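Local coordinates for cell division control protein 4 (Saccharomyces cerevisiae, PDB 3V7D) that recognises phosphorylated target proteins, such as the CDK inhibitor SIC1, as the substrate-binding subunit of an SCF E3 ubiquitin ligase, at residues R118-S123 with V135-D140; M143-D148 with L155-G160; S307-R312 with C325-M330; D331-I336 with T347-T352. The protein carries 1 engineered substitution. All blocks are in the same frame, centred on the assembly; numbering follows the deposited sequence.

How the interactions relate
The four contacts form two touching pairs in separate blades of one WD40 beta-propeller, and together they illustrate how this fold reuses its parts. Interactions 1 and 3 place the histidine of the loop that enters the blade against the second strand of its sheet, while interactions 2 and 4 join the third strand to the edge strand 153-158 or 343-348. Centres within a pair lie about 9 Å (1 and 2) and 8 Å (3 and 4) apart, bridged by Val-135 O to Tyr-147 N, 2.6 Å, and by Ser-327 N to Arg-335 O, 2.9 Å. Between pairs, centres are about 30 to 38 Å apart; interactions 2 and 4 lie on opposite sides of the chain's centre.

Interaction 1: residues R118-S123 with V135-D140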
loop_
_atom_site.group_PDB
_atom_site.type_symbol
_atom_site.label_atom_id
_atom_site.label_comp_id
_atom_site.label_asym_id
_atom_site.label_seq_id
_atom_site.Cartn_x
_atom_site.Cartn_y
_atom_site.Cartn_z
ATOM N N ARG B 118 22.468 20.189 5.104
ATOM C CA ARG B 118 23.362 19.878 6.213
ATOM C C ARG B 118 22.721 18.878 7.165
ATOM O O ARG B 118 21.541 19.000 7.497
ATOM C CB ARG B 118 23.724 21.152 6.982
ATOM C CG ARG B 118 24.517 20.897 8.268
ATOM C CD ARG B 118 24.815 22.189 9.023
ATOM N NE ARG B 118 25.519 23.160 8.191
ATOM C CZ ARG B 118 26.842 23.227 8.072
ATOM N NH1 ARG B 118 27.615 22.375 8.736
ATOM N NH2 ARG B 118 27.392 24.145 7.289
ATOM N N GLY B 119 23.501 17.891 7.595
ATOM C CA GLY B 119 23.028 16.894 8.541
ATOM C C GLY B 119 23.442 17.221 9.965
ATOM O O GLY B 119 23.351 18.370 10.390
ATOM N N HIS B 120 23.898 16.208 10.699
ATOM C CA HIS B 120 24.316 16.386 12.090
ATOM C C HIS B 120 25.813 16.670 12.214
ATOM O O HIS B 120 26.551 16.615 11.229
ATOM C CB HIS B 120 23.954 15.149 12.919
ATOM C CG HIS B 120 22.487 14.993 13.161
ATOM N ND1 HIS B 120 21.923 15.102 14.415
ATOM C CD2 HIS B 120 21.461 14.752 12.309
ATOM C CE1 HIS B 120 20.618 14.922 14.326
ATOM N NE2 HIS B 120 20.312 14.709 13.059
ATOM N N MET B 121 26.254 16.964 13.433
ATOM C CA MET B 121 27.670 17.200 13.694
ATOM C C MET B 121 28.496 15.920 13.580
ATOM O O MET B 121 29.704 15.972 13.352
ATOM C CB MET B 121 27.870 17.854 15.063
ATOM C CG MET B 121 27.640 19.361 15.052
ATOM S SD MET B 121 27.713 20.104 16.691
ATOM C CE MET B 121 26.086 19.704 17.323
ATOM N N THR B 122 27.842 14.774 13.741
ATOM C CA THR B 122 28.498 13.492 13.509
ATOM C C THR B 122 28.093 12.961 12.138
ATOM O O THR B 122 27.048 13.336 11.605
ATOM C CB THR B 122 28.150 12.455 14.595
ATOM O OG1 THR B 122 26.728 12.284 14.663
ATOM C CG2 THR B 122 28.663 12.913 15.951
ATOM N N SER B 123 28.920 12.091 11.567
ATOM C CA SER B 123 28.686 11.604 10.212
ATOM C C SER B 123 27.661 10.472 10.170
ATOM O O SER B 123 27.134 10.144 9.108
ATOM C CB SER B 123 29.998 11.160 9.564
ATOM O OG SER B 123 30.569 10.074 10.268
ATOM N N VAL B 135 10.637 15.909 8.173
ATOM C CA VAL B 135 11.685 14.903 8.218
ATOM C C VAL B 135 12.438 15.142 9.510
ATOM O O VAL B 135 12.857 16.266 9.798
ATOM C CB VAL B 135 12.656 14.986 7.028
ATOM C CG1 VAL B 135 13.628 13.807 7.067
ATOM C CG2 VAL B 135 11.892 14.999 5.719
ATOM N N ILE B 136 12.585 14.089 10.303
ATOM C CA ILE B 136 13.173 14.215 11.629
ATOM C C ILE B 136 14.291 13.197 11.804
ATOM O O ILE B 136 14.097 12.006 11.563
ATOM C CB ILE B 136 12.108 14.023 12.723
ATOM C CG1 ILE B 136 10.898 14.920 12.447
ATOM C CG2 ILE B 136 12.688 14.318 14.096
ATOM C CD1 ILE B 136 9.678 14.570 13.258
ATOM N N THR B 137 15.464 13.672 12.215
ATOM C CA THR B 137 16.631 12.809 12.351
ATOM C C THR B 137 17.285 12.936 13.719
ATOM O O THR B 137 17.275 14.004 14.331
ATOM C CB THR B 137 17.699 13.131 11.289
ATOM O OG1 THR B 137 17.973 14.537 11.307
ATOM C CG2 THR B 137 17.225 12.724 9.896
ATOM N N GLY B 138 17.865 11.836 14.184
ATOM C CA GLY B 138 18.632 11.833 15.415
ATOM C C GLY B 138 20.031 11.295 15.172
ATOM O O GLY B 138 20.248 10.492 14.261
ATOM N N ALA B 139 20.988 11.743 15.976
ATOM C CA ALA B 139 22.350 11.232 15.873
ATOM C C ALA B 139 23.048 11.152 17.226
ATOM O O ALA B 139 22.469 11.484 18.265
ATOM C CB ALA B 139 23.162 12.071 14.902
ATOM N N ASP B 140 24.301 10.712 17.207
ATOM C CA ASP B 140 25.068 10.578 18.432
ATOM C C ASP B 140 25.631 11.922 18.876
ATOM O O ASP B 140 26.378 11.997 19.851
ATOM C CB ASP B 140 26.190 9.555 18.264
ATOM C CG ASP B 140 26.438 8.759 19.530
ATOM O OD1 ASP B 140 25.454 8.262 20.119
ATOM O OD2 ASP B 140 27.611 8.645 19.946
#
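His-120 leans from the loop 118-123 onto Thr-137 and Ala-139 of strand 134-139, a meeting that belongs to the WD40 beta-propeller, where the histidine of a Gly-His pair packs against the second strand of its blade. Among the polar contacts, a hydrogen bond joins His-120 NE2 to Thr-137 OG1 at 2.9 Å, with an angle of 155°; either atom could be the donor. The hydroxyl lies at the edge of the ring, near its plane. Thr-137 presents it from between its own backbone N and carbonyl carbon (chi1 51°), and the two side chains run past each other in opposite directions. The other ring nitrogen, ND1, bonds to OD1 of Asp-141, which means that the imidazole is held at both nitrogens and its rotation is fixed. Asp-141 also receives the backbone N of Met-121 on OD2, tying the loop down a second time. Ser-456 OG bonds to His-120 N and Thr-122 O.

The packing contacts centre on Ala-139. Its methyl makes a CH-pi contact over one face of the imidazole, with CB 3.6 Å from the ring centroid, offset toward the rim on the side of ND1. Thr-122 adds to this: its OG1 sits 3.6 Å from Ala-139 CB, so the same methyl is approached by the ring and by a hydroxyl of the loop. Within the ring, the atom nearest the methyl is ND1, with Ala-139 CB 3.3 Å away.

Interaction 2: residues M143-D148 with L155-G160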
loop_
_atom_site.group_PDB
_atom_site.type_symbol
_atom_site.label_atom_id
_atom_site.label_comp_id
_atom_site.label_asym_id
_atom_site.label_seq_id
_atom_site.Cartn_x
_atom_site.Cartn_y
_atom_site.Cartn_z
ATOM N N MET B 143 21.658 15.546 19.239
ATOM C CA MET B 143 20.699 16.462 18.626
ATOM C C MET B 143 19.586 15.775 17.837
ATOM O O MET B 143 19.755 14.677 17.308
ATOM C CB MET B 143 21.422 17.445 17.703
ATOM C CG MET B 143 22.484 18.276 18.396
ATOM S SD MET B 143 21.817 19.127 19.834
ATOM C CE MET B 143 23.195 20.188 20.270
ATOM N N ILE B 144 18.447 16.452 17.759
ATOM C CA ILE B 144 17.355 16.050 16.888
ATOM C C ILE B 144 17.114 17.179 15.896
ATOM O O ILE B 144 16.916 18.327 16.293
ATOM C CB ILE B 144 16.060 15.806 17.680
ATOM C CG1 ILE B 144 16.249 14.659 18.673
ATOM C CG2 ILE B 144 14.910 15.505 16.736
ATOM C CD1 ILE B 144 15.015 14.358 19.501
ATOM N N ARG B 145 17.144 16.864 14.607
ATOM C CA ARG B 145 16.934 17.888 13.593
ATOM C C ARG B 145 15.620 17.676 12.859
ATOM O O ARG B 145 15.259 16.550 12.521
ATOM C CB ARG B 145 18.113 17.952 12.617
ATOM C CG ARG B 145 19.414 18.416 13.270
ATOM C CD ARG B 145 20.585 18.418 12.296
ATOM N NE ARG B 145 20.515 19.509 11.324
ATOM C CZ ARG B 145 20.962 20.741 11.551
ATOM N NH1 ARG B 145 21.500 21.049 12.720
ATOM N NH2 ARG B 145 20.866 21.672 10.612
ATOM N N VAL B 146 14.909 18.774 12.626
ATOM C CA VAL B 146 13.607 18.737 11.984
ATOM C C VAL B 146 13.654 19.494 10.664
ATOM O O VAL B 146 14.142 20.628 10.600
ATOM C CB VAL B 146 12.523 19.365 12.883
ATOM C CG1 VAL B 146 11.153 19.242 12.232
ATOM C CG2 VAL B 146 12.525 18.711 14.260
ATOM N N TYR B 147 13.138 18.863 9.613
ATOM C CA TYR B 147 13.142 19.459 8.286
ATOM C C TYR B 147 11.730 19.527 7.706
ATOM O O TYR B 147 10.870 18.699 8.017
ATOM C CB TYR B 147 14.026 18.649 7.332
ATOM C CG TYR B 147 15.468 18.460 7.758
ATOM C CD1 TYR B 147 15.814 17.527 8.734
ATOM C CD2 TYR B 147 16.491 19.180 7.151
ATOM C CE1 TYR B 147 17.131 17.340 9.109
ATOM C CE2 TYR B 147 17.816 19.000 7.521
ATOM C CZ TYR B 147 18.129 18.078 8.498
ATOM O OH TYR B 147 19.444 17.895 8.867
ATOM N N ASP B 148 11.516 20.521 6.851
ATOM C CA ASP B 148 10.284 20.690 6.093
ATOM C C ASP B 148 10.472 19.976 4.759
ATOM O O ASP B 148 11.337 20.352 3.977
ATOM C CB ASP B 148 10.062 22.189 5.867
ATOM C CG ASP B 148 8.782 22.507 5.109
ATOM O OD1 ASP B 148 8.257 21.648 4.372
ATOM O OD2 ASP B 148 8.306 23.654 5.241
ATOM N N LEU B 155 14.387 23.255 9.482
ATOM C CA LEU B 155 13.464 24.047 10.301
ATOM C C LEU B 155 14.075 24.461 11.632
ATOM O O LEU B 155 14.235 25.648 11.913
ATOM C CB LEU B 155 12.167 23.278 10.560
ATOM C CG LEU B 155 11.093 23.386 9.480
ATOM C CD1 LEU B 155 9.843 22.629 9.898
ATOM C CD2 LEU B 155 10.775 24.849 9.199
ATOM N N LEU B 156 14.404 23.474 12.457
ATOM C CA LEU B 156 15.015 23.741 13.752
ATOM C C LEU B 156 15.715 22.511 14.311
ATOM O O LEU B 156 15.457 21.383 13.884
ATOM C CB LEU B 156 13.981 24.277 14.756
ATOM C CG LEU B 156 12.643 23.554 14.958
ATOM C CD1 LEU B 156 12.793 22.235 15.714
ATOM C CD2 LEU B 156 11.669 24.468 15.685
ATOM N N GLN B 157 16.603 22.743 15.270
ATOM C CA GLN B 157 17.287 21.666 15.965
ATOM C C GLN B 157 16.754 21.558 17.386
ATOM O O GLN B 157 16.662 22.554 18.102
ATOM C CB GLN B 157 18.795 21.918 15.978
ATOM C CG GLN B 157 19.601 20.899 16.767
ATOM C CD GLN B 157 21.059 20.881 16.355
ATOM O OE1 GLN B 157 21.453 20.134 15.461
ATOM N NE2 GLN B 157 21.868 21.710 17.000
ATOM N N LEU B 158 16.384 20.345 17.781
ATOM C CA LEU B 158 15.911 20.093 19.136
ATOM C C LEU B 158 17.042 19.551 20.005
ATOM O O LEU B 158 17.512 18.431 19.798
ATOM C CB LEU B 158 14.733 19.117 19.120
ATOM C CG LEU B 158 13.450 19.650 18.479
ATOM C CD1 LEU B 158 12.429 18.541 18.295
ATOM C CD2 LEU B 158 12.871 20.774 19.321
ATOM N N SER B 159 17.486 20.362 20.965
ATOM C CA SER B 159 18.553 19.971 21.882
ATOM C C SER B 159 18.009 19.782 23.290
ATOM O O SER B 159 16.990 20.372 23.653
ATOM C CB SER B 159 19.654 21.031 21.907
ATOM O OG SER B 159 19.163 22.242 22.447
ATOM N N GLY B 160 18.693 18.966 24.083
ATOM C CA GLY B 160 18.266 18.702 25.445
ATOM C C GLY B 160 18.788 17.379 25.972
ATOM O O GLY B 160 19.098 17.255 27.156
#
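The guanidinium of Arg-145 and the amide of Gln-157 meet with their planes 83° apart. Both partners of the guanidinium lie at its edge: Gln-157 OE1 takes a hydrogen bond from Arg-145 NH1 (2.9 Å), while Tyr-147 OH accepts from Arg-145 NE (3.1 Å) in the guanidinium plane. On the amide, NH1 arrives well above the carbonyl plane of OE1. Met-143 CG lies over the amide face opposite to NH1, 3.6 Å from Gln-157 CD, and Met-143 SD is 3.5 Å from Ser-159 CB. The arginine chain bends at chi3 (73°), which swings NE out of the line of the chain. Tyr-147 OH is in turn bonded to the backbone O of Arg-118, so a chain of hydrogen bonds links Gln-157, Arg-145 and Tyr-147 to the end of strand 113-118.

Ile-144, Val-146, Leu-156 and Leu-158 share the opposite face of the sheet. Ile-144 and Leu-158 touch through their CB atoms, and Val-146 sets CG2 against Leu-156 CD1 at 3.8 Å, side by side and pointing the same way. The backbones run antiparallel, 165° between strand directions. Ile-144 and Leu-158 form a hydrogen-bonded pair, Arg-145 and Gln-157 a non-hydrogen-bonded one. Leu-155 and Leu-156 both face Val-146 in a classic beta bulge: Val-146 O accepts a bond from Leu-155 N (2.9 Å) and a weak one from Leu-156 N.

Strand 153-158 is an edge strand of its four-stranded blade; strand 144-148 has strand 134-139 on its other side, and Trp-188 of the next blade packs on Ile-144 and Leu-158.

Interaction 3: residues S307-R312 with C325-M330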
loop_
_atom_site.group_PDB
_atom_site.type_symbol
_atom_site.label_atom_id
_atom_site.label_comp_id
_atom_site.label_asym_id
_atom_site.label_seq_id
_atom_site.Cartn_x
_atom_site.Cartn_y
_atom_site.Cartn_z
ATOM N N SER B 307 10.059 -18.640 21.845
ATOM C CA SER B 307 11.384 -19.236 21.950
ATOM C C SER B 307 11.649 -20.137 20.757
ATOM O O SER B 307 10.727 -20.746 20.218
ATOM C CB SER B 307 11.494 -20.062 23.235
ATOM O OG SER B 307 11.058 -19.321 24.360
ATOM N N GLY B 308 12.911 -20.238 20.356
ATOM C CA GLY B 308 13.273 -21.080 19.231
ATOM C C GLY B 308 14.451 -20.565 18.427
ATOM O O GLY B 308 15.237 -21.357 17.908
ATOM N N HIS B 309 14.571 -19.244 18.304
ATOM C CA HIS B 309 15.736 -18.660 17.649
ATOM C C HIS B 309 16.983 -19.062 18.432
ATOM O O HIS B 309 16.932 -19.217 19.651
ATOM C CB HIS B 309 15.622 -17.133 17.555
ATOM C CG HIS B 309 14.775 -16.654 16.412
ATOM N ND1 HIS B 309 15.164 -16.773 15.094
ATOM C CD2 HIS B 309 13.566 -16.043 16.391
ATOM C CE1 HIS B 309 14.228 -16.266 14.312
ATOM N NE2 HIS B 309 13.247 -15.815 15.075
ATOM N N THR B 310 18.092 -19.255 17.728
ATOM C CA THR B 310 19.324 -19.690 18.375
ATOM C C THR B 310 20.316 -18.538 18.538
ATOM O O THR B 310 21.456 -18.743 18.958
ATOM C CB THR B 310 19.989 -20.834 17.598
ATOM O OG1 THR B 310 20.113 -20.460 16.220
ATOM C CG2 THR B 310 19.148 -22.107 17.694
ATOM N N ASP B 311 19.878 -17.329 18.208
ATOM C CA ASP B 311 20.723 -16.151 18.378
ATOM C C ASP B 311 19.901 -14.864 18.493
ATOM O O ASP B 311 18.671 -14.896 18.432
ATOM C CB ASP B 311 21.747 -16.053 17.247
ATOM C CG ASP B 311 23.079 -15.509 17.719
ATOM O OD1 ASP B 311 23.093 -14.785 18.735
ATOM O OD2 ASP B 311 24.113 -15.803 17.084
ATOM N N ARG B 312 20.596 -13.743 18.674
ATOM C CA ARG B 312 19.978 -12.437 18.912
ATOM C C ARG B 312 18.816 -12.097 17.978
ATOM O O ARG B 312 18.872 -12.365 16.780
ATOM C CB ARG B 312 21.024 -11.334 18.779
ATOM C CG ARG B 312 22.154 -11.386 19.781
ATOM C CD ARG B 312 23.139 -10.263 19.499
ATOM N NE ARG B 312 24.011 -9.993 20.636
ATOM C CZ ARG B 312 24.884 -8.992 20.680
ATOM N NH1 ARG B 312 24.999 -8.161 19.650
ATOM N NH2 ARG B 312 25.639 -8.820 21.757
ATOM N N CYS B 325 3.234 -12.528 14.391
ATOM C CA CYS B 325 4.494 -11.867 14.672
ATOM C C CYS B 325 5.573 -12.361 13.725
ATOM O O CYS B 325 5.679 -13.561 13.449
ATOM C CB CYS B 325 4.940 -12.112 16.111
ATOM S SG CYS B 325 6.620 -11.517 16.414
ATOM N N ILE B 326 6.374 -11.426 13.237
ATOM C CA ILE B 326 7.507 -11.746 12.384
ATOM C C ILE B 326 8.778 -11.364 13.126
ATOM O O ILE B 326 8.875 -10.260 13.666
ATOM C CB ILE B 326 7.431 -10.960 11.067
ATOM C CG1 ILE B 326 6.084 -11.209 10.391
ATOM C CG2 ILE B 326 8.587 -11.335 10.152
ATOM C CD1 ILE B 326 5.584 -10.036 9.581
ATOM N N SER B 327 9.742 -12.279 13.170
ATOM C CA SER B 327 10.979 -12.043 13.909
ATOM C C SER B 327 12.201 -12.309 13.041
ATOM O O SER B 327 12.228 -13.269 12.274
ATOM C CB SER B 327 11.028 -12.917 15.165
ATOM O OG SER B 327 11.005 -14.297 14.840
ATOM N N ALA B 328 13.211 -11.451 13.162
ATOM C CA ALA B 328 14.426 -11.596 12.365
ATOM C C ALA B 328 15.628 -11.700 13.285
ATOM O O ALA B 328 15.745 -10.944 14.249
ATOM C CB ALA B 328 14.583 -10.428 11.400
ATOM N N SER B 329 16.527 -12.631 12.991
ATOM C CA SER B 329 17.571 -12.966 13.951
ATOM C C SER B 329 18.978 -13.046 13.378
ATOM O O SER B 329 19.173 -13.169 12.172
ATOM C CB SER B 329 17.234 -14.282 14.662
ATOM O OG SER B 329 18.337 -14.759 15.419
ATOM N N MET B 330 19.954 -12.989 14.278
ATOM C CA MET B 330 21.351 -13.172 13.926
ATOM C C MET B 330 21.602 -14.614 13.470
ATOM O O MET B 330 22.622 -14.905 12.846
ATOM C CB MET B 330 22.237 -12.819 15.120
ATOM C CG MET B 330 23.723 -12.780 14.820
ATOM S SD MET B 330 24.684 -12.231 16.242
ATOM C CE MET B 330 26.348 -12.536 15.659
#
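His-309 and Ser-327 are two members of the His-Ser-Asp-Trp tetrad that ties a WD40 blade together. The histidine comes down from the loop 307-312, and its NE2 stands 2.7 Å from Ser-327 OG in a hydrogen bond whose donor may be either atom. The hydroxyl lies at the ring edge, in plane. ND1 bonds to the carboxylate of Asp-331 in the turn after the strand, while Trp-337 NE1 bonds to the same Ser-327 hydroxyl, completing the network. Ser-329, two residues along the strand, adds packing: its CB lies 3.3 Å from His-309 ND1.

Further round the loop, one carbonyl is gripped twice. Arg-312 O accepts a nearly straight bond from Met-330 N (2.8 Å, 165°), which comes in within the carbonyl plane, and a second from Ser-329 OG (2.8 Å), which arrives from above that plane. Ser-329 puts its hydroxyl there by standing anti to its backbone N (chi1 169°), and OG is bonded as well to the backbone N of Asp-331.

Met-330, just after the strand, has an extended chain running beside Asp-311 and the aliphatic part of Arg-312. Its SD is 3.7 Å from Asp-311 OD2 and 4.1 Å from Arg-312 CD, whose chain lies beside it and points the same way. Asp-311 OD1 meanwhile takes the backbone N of Arg-312 at 2.7 Å, while the arginine head pairs with Tyr-314 OH and makes a cation-pi contact with Tyr-288. Such a histidine-to-hydroxyl link, backed by an aspartate and a tryptophan, is the structural tetrad found in canonical WD40 repeats.

Interaction 4: residues D331-I336 with T347-T352; sequences DTTIRI and TLQGHT
Ile-334 and Leu-348 form an antiparallel hydrogen-bonded pair, Ile-334 N to Leu-348 O at 3.0 Å and Leu-348 N to Ile-334 O at 2.7 Å, the second almost straight, and Arg-335 beside Thr-347 continues the ladder as a non-hydrogen-bonded pair. On the face shared by the isoleucine and leucine, the two CB atoms touch at 3.9 Å, and Ile-336 CD1 reaches Leu-348 CD1. Trp-377 of the following blade packs on both Ile-334 and Leu-348. The other face brings Thr-347 OG1 over one face of the Arg-335 guanidinium.

This is the hairpin that forms the outer edge of a WD40 propeller blade, and the turn leading into it is an Asx turn: Asp-331 OD1 accepts from Thr-333 N (2.8 Å) and from Thr-333 OG1, both on the same face of the carboxylate. Beyond the ladder the chain of 347-352 folds back toward Thr-332. Gln-349, bent at chi2 (64°), offers NE2 to Thr-332 OG1 in a long bond of 3.3 Å, the hydroxyl close to the amide plane, while OE1 sits 3.3 Å from Thr-333 CG2. A water links the two segments, donating to Thr-332 O and Leu-348 O and accepting from Gly-350 N. Ile-334 CD1 meets the edge of the His-351 ring, 3.9 Å from CD2; the ring nitrogens bond to Ser-367 OG and Ser-373 OG.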
loop_
_atom_site.group_PDB
_atom_site.type_symbol
_atom_site.label_atom_id
_atom_site.label_comp_id
_atom_site.label_asym_id
_atom_site.label_seq_id
_atom_site.Cartn_x
_atom_site.Cartn_y
_atom_site.Cartn_z
ATOM N N ASP B 331 20.663 -15.510 13.766
ATOM C CA ASP B 331 20.780 -16.898 13.316
ATOM C C ASP B 331 20.449 -17.071 11.831
ATOM O O ASP B 331 20.350 -18.193 11.346
ATOM C CB ASP B 331 19.947 -17.858 14.187
ATOM C CG ASP B 331 18.441 -17.609 14.094
ATOM O OD1 ASP B 331 17.967 -16.972 13.128
ATOM O OD2 ASP B 331 17.720 -18.079 14.997
ATOM N N THR B 332 20.275 -15.945 11.135
ATOM C CA THR B 332 19.985 -15.892 9.696
ATOM C C THR B 332 18.559 -16.304 9.329
ATOM O O THR B 332 18.198 -16.295 8.153
ATOM C CB THR B 332 20.966 -16.736 8.836
ATOM O OG1 THR B 332 20.658 -18.128 8.988
ATOM C CG2 THR B 332 22.419 -16.478 9.232
ATOM N N THR B 333 17.747 -16.665 10.319
ATOM C CA THR B 333 16.387 -17.107 10.026
ATOM C C THR B 333 15.352 -16.028 10.316
ATOM O O THR B 333 15.589 -15.106 11.104
ATOM C CB THR B 333 15.998 -18.381 10.812
ATOM O OG1 THR B 333 15.758 -18.050 12.185
ATOM C CG2 THR B 333 17.093 -19.431 10.724
ATOM N N ILE B 334 14.204 -16.157 9.661
ATOM C CA ILE B 334 13.039 -15.338 9.954
ATOM C C ILE B 334 11.925 -16.265 10.410
ATOM O O ILE B 334 11.654 -17.276 9.761
ATOM C CB ILE B 334 12.555 -14.588 8.712
ATOM C CG1 ILE B 334 13.654 -13.664 8.185
ATOM C CG2 ILE B 334 11.300 -13.799 9.028
ATOM C CD1 ILE B 334 13.463 -13.268 6.737
ATOM N N ARG B 335 11.279 -15.934 11.521
ATOM C CA ARG B 335 10.192 -16.771 12.017
ATOM C C ARG B 335 8.848 -16.064 11.996
ATOM O O ARG B 335 8.751 -14.878 12.297
ATOM C CB ARG B 335 10.497 -17.303 13.422
ATOM C CG ARG B 335 11.560 -18.386 13.435
ATOM C CD ARG B 335 11.742 -18.982 14.812
ATOM N NE ARG B 335 12.465 -20.247 14.742
ATOM C CZ ARG B 335 12.209 -21.294 15.520
ATOM N NH1 ARG B 335 11.244 -21.227 16.427
ATOM N NH2 ARG B 335 12.914 -22.408 15.391
ATOM N N ILE B 336 7.815 -16.814 11.633
ATOM C CA ILE B 336 6.451 -16.317 11.637
ATOM C C ILE B 336 5.707 -17.009 12.768
ATOM O O ILE B 336 5.701 -18.235 12.854
ATOM C CB ILE B 336 5.744 -16.634 10.307
ATOM C CG1 ILE B 336 6.600 -16.169 9.122
ATOM C CG2 ILE B 336 4.355 -16.007 10.277
ATOM C CD1 ILE B 336 6.821 -14.673 9.071
ATOM N N THR B 347 9.328 -21.044 9.444
ATOM C CA THR B 347 10.696 -20.556 9.476
ATOM C C THR B 347 11.134 -20.295 8.041
ATOM O O THR B 347 11.089 -21.191 7.192
ATOM C CB THR B 347 11.668 -21.550 10.139
ATOM O OG1 THR B 347 11.196 -21.891 11.447
ATOM C CG2 THR B 347 13.054 -20.929 10.256
ATOM N N LEU B 348 11.539 -19.062 7.770
ATOM C CA LEU B 348 11.970 -18.670 6.438
ATOM C C LEU B 348 13.489 -18.633 6.407
ATOM O O LEU B 348 14.119 -17.988 7.244
ATOM C CB LEU B 348 11.416 -17.290 6.085
ATOM C CG LEU B 348 9.934 -17.043 6.377
ATOM C CD1 LEU B 348 9.526 -15.636 5.954
ATOM C CD2 LEU B 348 9.078 -18.084 5.679
ATOM N N GLN B 349 14.073 -19.333 5.442
ATOM C CA GLN B 349 15.520 -19.394 5.302
ATOM C C GLN B 349 15.931 -18.855 3.933
ATOM O O GLN B 349 15.944 -19.593 2.952
ATOM C CB GLN B 349 16.001 -20.839 5.471
ATOM C CG GLN B 349 17.510 -20.992 5.540
ATOM C CD GLN B 349 18.109 -20.303 6.751
ATOM O OE1 GLN B 349 17.958 -20.769 7.883
ATOM N NE2 GLN B 349 18.788 -19.184 6.520
ATOM N N GLY B 350 16.252 -17.566 3.866
ATOM C CA GLY B 350 16.628 -16.943 2.607
ATOM C C GLY B 350 17.799 -15.984 2.737
ATOM O O GLY B 350 18.052 -15.166 1.851
ATOM N N HIS B 351 18.510 -16.087 3.853
ATOM C CA HIS B 351 19.676 -15.255 4.116
ATOM C C HIS B 351 20.758 -16.116 4.747
ATOM O O HIS B 351 20.455 -17.081 5.447
ATOM C CB HIS B 351 19.324 -14.118 5.079
ATOM C CG HIS B 351 18.238 -13.214 4.587
ATOM N ND1 HIS B 351 18.450 -12.251 3.623
ATOM C CD2 HIS B 351 16.933 -13.113 4.937
ATOM C CE1 HIS B 351 17.323 -11.598 3.397
ATOM N NE2 HIS B 351 16.386 -12.105 4.180
ATOM N N THR B 352 22.017 -15.765 4.510
ATOM C CA THR B 352 23.132 -16.501 5.097
ATOM C C THR B 352 23.902 -15.628 6.078
ATOM O O THR B 352 25.048 -15.914 6.417
ATOM C CB THR B 352 24.095 -17.038 4.022
ATOM O OG1 THR B 352 24.765 -15.943 3.387
ATOM C CG2 THR B 352 23.333 -17.844 2.972
HETATM O O HOH W 1 16.170 -16.086 6.632
#